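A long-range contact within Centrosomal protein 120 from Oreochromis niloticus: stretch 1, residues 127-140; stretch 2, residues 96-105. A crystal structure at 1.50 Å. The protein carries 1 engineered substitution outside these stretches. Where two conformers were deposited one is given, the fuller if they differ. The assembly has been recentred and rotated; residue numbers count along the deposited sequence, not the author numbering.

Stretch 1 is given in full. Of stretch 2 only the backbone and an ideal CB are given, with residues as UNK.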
# COMPACT_ATOMS: atom_id res chain seq x y z
N SER A 127 -2.21 7.16 2.92
CA SER A 127 -2.70 7.46 4.26
C SER A 127 -3.65 6.36 4.73
O SER A 127 -4.63 6.05 4.05
CB SER A 127 -3.42 8.80 4.25
OG SER A 127 -3.96 9.08 5.53
N LEU A 128 -3.36 5.79 5.90
CA LEU A 128 -4.36 4.94 6.53
C LEU A 128 -5.37 5.77 7.31
O LEU A 128 -6.53 5.36 7.44
CB LEU A 128 -3.70 3.92 7.45
CG LEU A 128 -2.80 2.89 6.76
CD1 LEU A 128 -2.14 2.01 7.79
CD2 LEU A 128 -3.59 2.06 5.77
N SER A 129 -4.95 6.92 7.85
CA SER A 129 -5.91 7.78 8.55
C SER A 129 -6.99 8.29 7.61
O SER A 129 -8.14 8.46 8.03
CB SER A 129 -5.19 8.94 9.24
OG SER A 129 -4.56 9.79 8.30
N ALA A 130 -6.65 8.52 6.34
CA ALA A 130 -7.67 8.91 5.37
C ALA A 130 -8.73 7.83 5.24
O ALA A 130 -9.93 8.12 5.16
CB ALA A 130 -7.02 9.16 4.00
N LEU A 131 -8.29 6.57 5.24
CA LEU A 131 -9.22 5.45 5.15
C LEU A 131 -10.09 5.36 6.40
O LEU A 131 -11.31 5.17 6.31
CB LEU A 131 -8.42 4.16 4.96
CG LEU A 131 -9.24 2.87 5.08
CD1 LEU A 131 -10.36 2.81 4.03
CD2 LEU A 131 -8.32 1.66 4.95
N ALA A 132 -9.47 5.50 7.58
CA ALA A 132 -10.23 5.51 8.82
C ALA A 132 -11.29 6.60 8.80
O ALA A 132 -12.42 6.39 9.27
CB ALA A 132 -9.29 5.71 10.00
N GLY A 133 -10.96 7.77 8.23
CA GLY A 133 -11.89 8.88 8.23
C GLY A 133 -13.17 8.61 7.45
O GLY A 133 -14.21 9.20 7.76
N ILE A 134 -13.11 7.74 6.45
CA ILE A 134 -14.29 7.41 5.66
C ILE A 134 -14.89 6.06 6.04
O ILE A 134 -15.83 5.59 5.38
CB ILE A 134 -14.02 7.50 4.15
CG1 ILE A 134 -12.89 6.56 3.76
CG2 ILE A 134 -13.71 8.94 3.76
CD1 ILE A 134 -12.94 6.13 2.32
N SER A 135 -14.37 5.41 7.09
CA SER A 135 -14.87 4.09 7.51
C SER A 135 -16.05 4.29 8.46
O SER A 135 -16.01 3.98 9.65
CB SER A 135 -13.76 3.27 8.14
OG SER A 135 -12.74 2.98 7.19
N THR A 136 -17.14 4.82 7.90
CA THR A 136 -18.26 5.31 8.68
C THR A 136 -19.53 4.48 8.55
O THR A 136 -20.55 4.85 9.14
CB THR A 136 -18.58 6.76 8.30
OG1 THR A 136 -18.81 6.83 6.88
CG2 THR A 136 -17.43 7.69 8.67
N ASP A 137 -19.51 3.38 7.80
CA ASP A 137 -20.68 2.52 7.68
C ASP A 137 -20.24 1.06 7.58
O ASP A 137 -20.69 0.30 6.72
CB ASP A 137 -21.56 2.93 6.50
CG ASP A 137 -22.91 2.24 6.51
OD1 ASP A 137 -23.38 1.86 7.61
OD2 ASP A 137 -23.50 2.07 5.42
N LEU A 138 -19.34 0.66 8.48
CA LEU A 138 -18.70 -0.66 8.39
C LEU A 138 -19.66 -1.81 8.66
O LEU A 138 -19.34 -2.95 8.30
CB LEU A 138 -17.53 -0.74 9.37
CG LEU A 138 -16.31 0.08 8.94
CD1 LEU A 138 -15.34 0.18 10.11
CD2 LEU A 138 -15.63 -0.51 7.70
N ASP A 139 -20.80 -1.56 9.30
CA ASP A 139 -21.75 -2.66 9.45
C ASP A 139 -22.36 -3.06 8.12
O ASP A 139 -22.84 -4.19 7.99
CB ASP A 139 -22.87 -2.27 10.42
CG ASP A 139 -22.39 -2.07 11.84
OD1 ASP A 139 -21.23 -2.43 12.15
OD2 ASP A 139 -23.19 -1.56 12.65
N ASN A 140 -22.35 -2.16 7.15
CA ASN A 140 -23.05 -2.38 5.89
C ASN A 140 -22.16 -2.39 4.66
O ASN A 140 -22.49 -3.08 3.70
CB ASN A 140 -24.16 -1.32 5.70
CG ASN A 140 -25.20 -1.38 6.80
OD1 ASN A 140 -25.94 -2.35 6.92
ND2 ASN A 140 -25.25 -0.33 7.62
N UNK A 96 -12.88 -4.03 17.53
CA UNK A 96 -14.20 -3.45 17.41
C UNK A 96 -14.13 -2.30 16.42
O UNK A 96 -13.06 -1.73 16.18
CB UNK A 96 -14.73 -2.98 18.77
N UNK A 97 -15.29 -1.96 15.86
CA UNK A 97 -15.39 -0.85 14.92
C UNK A 97 -14.68 0.38 15.45
O UNK A 97 -13.80 0.95 14.79
CB UNK A 97 -16.86 -0.52 14.63
N UNK A 98 -15.05 0.82 16.65
CA UNK A 98 -14.53 2.07 17.17
C UNK A 98 -13.03 1.98 17.43
O UNK A 98 -12.30 2.93 17.12
CB UNK A 98 -15.27 2.46 18.45
N UNK A 99 -12.58 0.88 18.02
CA UNK A 99 -11.17 0.78 18.39
C UNK A 99 -10.30 0.67 17.14
O UNK A 99 -9.23 1.31 17.05
CB UNK A 99 -10.94 -0.42 19.31
N UNK A 100 -10.74 -0.10 16.15
CA UNK A 100 -9.95 -0.24 14.93
C UNK A 100 -9.91 1.06 14.15
O UNK A 100 -8.86 1.45 13.63
CB UNK A 100 -10.51 -1.36 14.05
N UNK A 101 -11.05 1.75 14.05
CA UNK A 101 -11.09 3.04 13.36
C UNK A 101 -10.14 4.03 14.03
O UNK A 101 -9.37 4.72 13.36
CB UNK A 101 -12.51 3.60 13.34
N UNK A 102 -10.16 4.08 15.37
CA UNK A 102 -9.23 4.94 16.09
C UNK A 102 -7.79 4.52 15.85
O UNK A 102 -6.92 5.36 15.57
CB UNK A 102 -9.54 4.92 17.59
N UNK A 103 -7.51 3.22 15.91
CA UNK A 103 -6.17 2.71 15.65
C UNK A 103 -5.67 3.16 14.28
O UNK A 103 -4.58 3.72 14.16
CB UNK A 103 -6.15 1.18 15.74
N UNK A 104 -6.47 2.94 13.23
CA UNK A 104 -6.03 3.31 11.89
C UNK A 104 -5.85 4.81 11.76
O UNK A 104 -4.91 5.27 11.09
CB UNK A 104 -7.03 2.81 10.84
N UNK A 105 -6.73 5.60 12.38
CA UNK A 105 -6.59 7.05 12.34
C UNK A 105 -5.27 7.51 12.94
O UNK A 105 -4.79 8.59 12.59
CB UNK A 105 -7.75 7.71 13.08

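Position 96 has phi/psi of -119/158 and directly precedes a helix, and its ideal CB finds nothing of stretch 1 within 5.5 Å. Its setting is therefore local: a short acceptor such as Ser, Thr, Asp or Asn could cap the free amides of the first turn. The deposited residue is Ser 96, whose OG accepts from the backbone N of position 99 at 3.2 Å with an N-H...acceptor angle of 163°.

Position 97 opens the helix (-47/-55) with CA-to-CB toward stretch 1. The ideal CB lies 4.8 Å from Leu 138 CD1 and 5.4 Å from Asp 139 OD1, so an aliphatic stem would suit the leucine and a basic end the carboxylate; Lys or Arg combines both, and Gln could serve less fully. It is Lys 97. Its CD packs 3.9 Å from Leu 138 CB, and its NZ forms a salt bridge with Asp 139 OD2 at 3.1 Å, the hydrogen-bond geometry being weak.

Positions 98, 99, 100, 102 and 103 are helical, and none has stretch 1 within 5.5 Å of its ideal CB. CA-to-CB points away at 98, 102 and 103 and sideways at 100, while 99 is out of reach, so stretch 1 would admit polar or apolar residues alike. They are Gln 98, Ile 99, Leu 100, Ala 102 and Phe 103, and none of these side chains comes within 4.5 Å of stretch 1.

At position 101 CA-to-CB points sideways. The ideal CB is 4.9 Å from Ala 132 O and 5.1 Å from Ser 135 O, two backbone carbonyls. A long donor, Lys, Arg or Gln, could exploit them. The residue is Lys 101, extended through chi3 and turned at chi4 (m). Its CE lies 3.2 Å from Ala 132 O and 3.3 Å from Ser 135 O; NZ gives Ala 132 O a weak hydrogen bond of 3.2 Å. A water accepts from Lys 101 NZ (2.8 Å) and donates to Gly 133 O (2.7 Å), extending the link.

Position 104 points toward stretch 1, its ideal CB 3.8 Å from Ala 132 CB and 4.3 Å from Leu 128 O. With the Leu 128 side chain also directed this way, an apolar residue such as Leu, Ile or Met is indicated. Leu 104 (m, t) keeps its CB 3.8 Å from Ala 132 CB and brings CD2 to 4.4 Å from Leu 128 CD1.

At position 105 the backbones nearly touch: its CA is 3.9 Å from that of Ser 129. CA-to-CB points sideways, and the ideal CB is 4.0 Å from Ala 132 CB and 4.8 Å from Ser 129 CB, which suits Ala or Ser, though a longer polar chain heading away from stretch 1 is not excluded. Ser 105 is deposited; its OG donates to Ala 102 O (2.7 Å), and its CB lies 4.0 Å from Ala 132 CB.

Stretch 2, residues 96-105: SKQILKAFLS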
# COMPACT_ATOMS: atom_id res chain seq x y z
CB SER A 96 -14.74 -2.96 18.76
OG SER A 96 -14.15 -1.73 19.12
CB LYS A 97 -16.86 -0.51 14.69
CG LYS A 97 -17.44 -0.96 13.39
CD LYS A 97 -18.64 -0.08 13.02
CE LYS A 97 -19.58 0.10 14.19
NZ LYS A 97 -20.96 0.37 13.72
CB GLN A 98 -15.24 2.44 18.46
CG GLN A 98 -16.65 2.92 18.26
CD GLN A 98 -17.38 3.11 19.57
OE1 GLN A 98 -17.48 2.19 20.38
NE2 GLN A 98 -17.89 4.32 19.79
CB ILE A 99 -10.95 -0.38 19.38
CG1 ILE A 99 -11.55 -0.01 20.74
CG2 ILE A 99 -9.48 -0.67 19.55
CD1 ILE A 99 -10.90 1.21 21.35
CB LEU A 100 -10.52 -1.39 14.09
CG LEU A 100 -9.77 -1.71 12.80
CD1 LEU A 100 -8.28 -1.87 13.08
CD2 LEU A 100 -10.33 -2.98 12.16
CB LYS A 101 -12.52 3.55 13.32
CG LYS A 101 -12.79 4.77 12.44
CD LYS A 101 -14.26 5.19 12.54
CE LYS A 101 -14.63 6.29 11.55
NZ LYS A 101 -13.94 7.59 11.80
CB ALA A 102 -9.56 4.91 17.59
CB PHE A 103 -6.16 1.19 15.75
CG PHE A 103 -4.89 0.54 15.26
CD1 PHE A 103 -3.77 0.49 16.06
CD2 PHE A 103 -4.84 -0.06 14.01
CE1 PHE A 103 -2.60 -0.13 15.62
CE2 PHE A 103 -3.67 -0.67 13.56
CZ PHE A 103 -2.56 -0.71 14.37
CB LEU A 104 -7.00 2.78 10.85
CG LEU A 104 -6.96 1.27 10.72
CD1 LEU A 104 -8.08 0.80 9.82
CD2 LEU A 104 -5.61 0.82 10.19
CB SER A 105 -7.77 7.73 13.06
OG SER A 105 -7.62 7.71 14.47
O HOH W 1 -14.79 9.78 10.28
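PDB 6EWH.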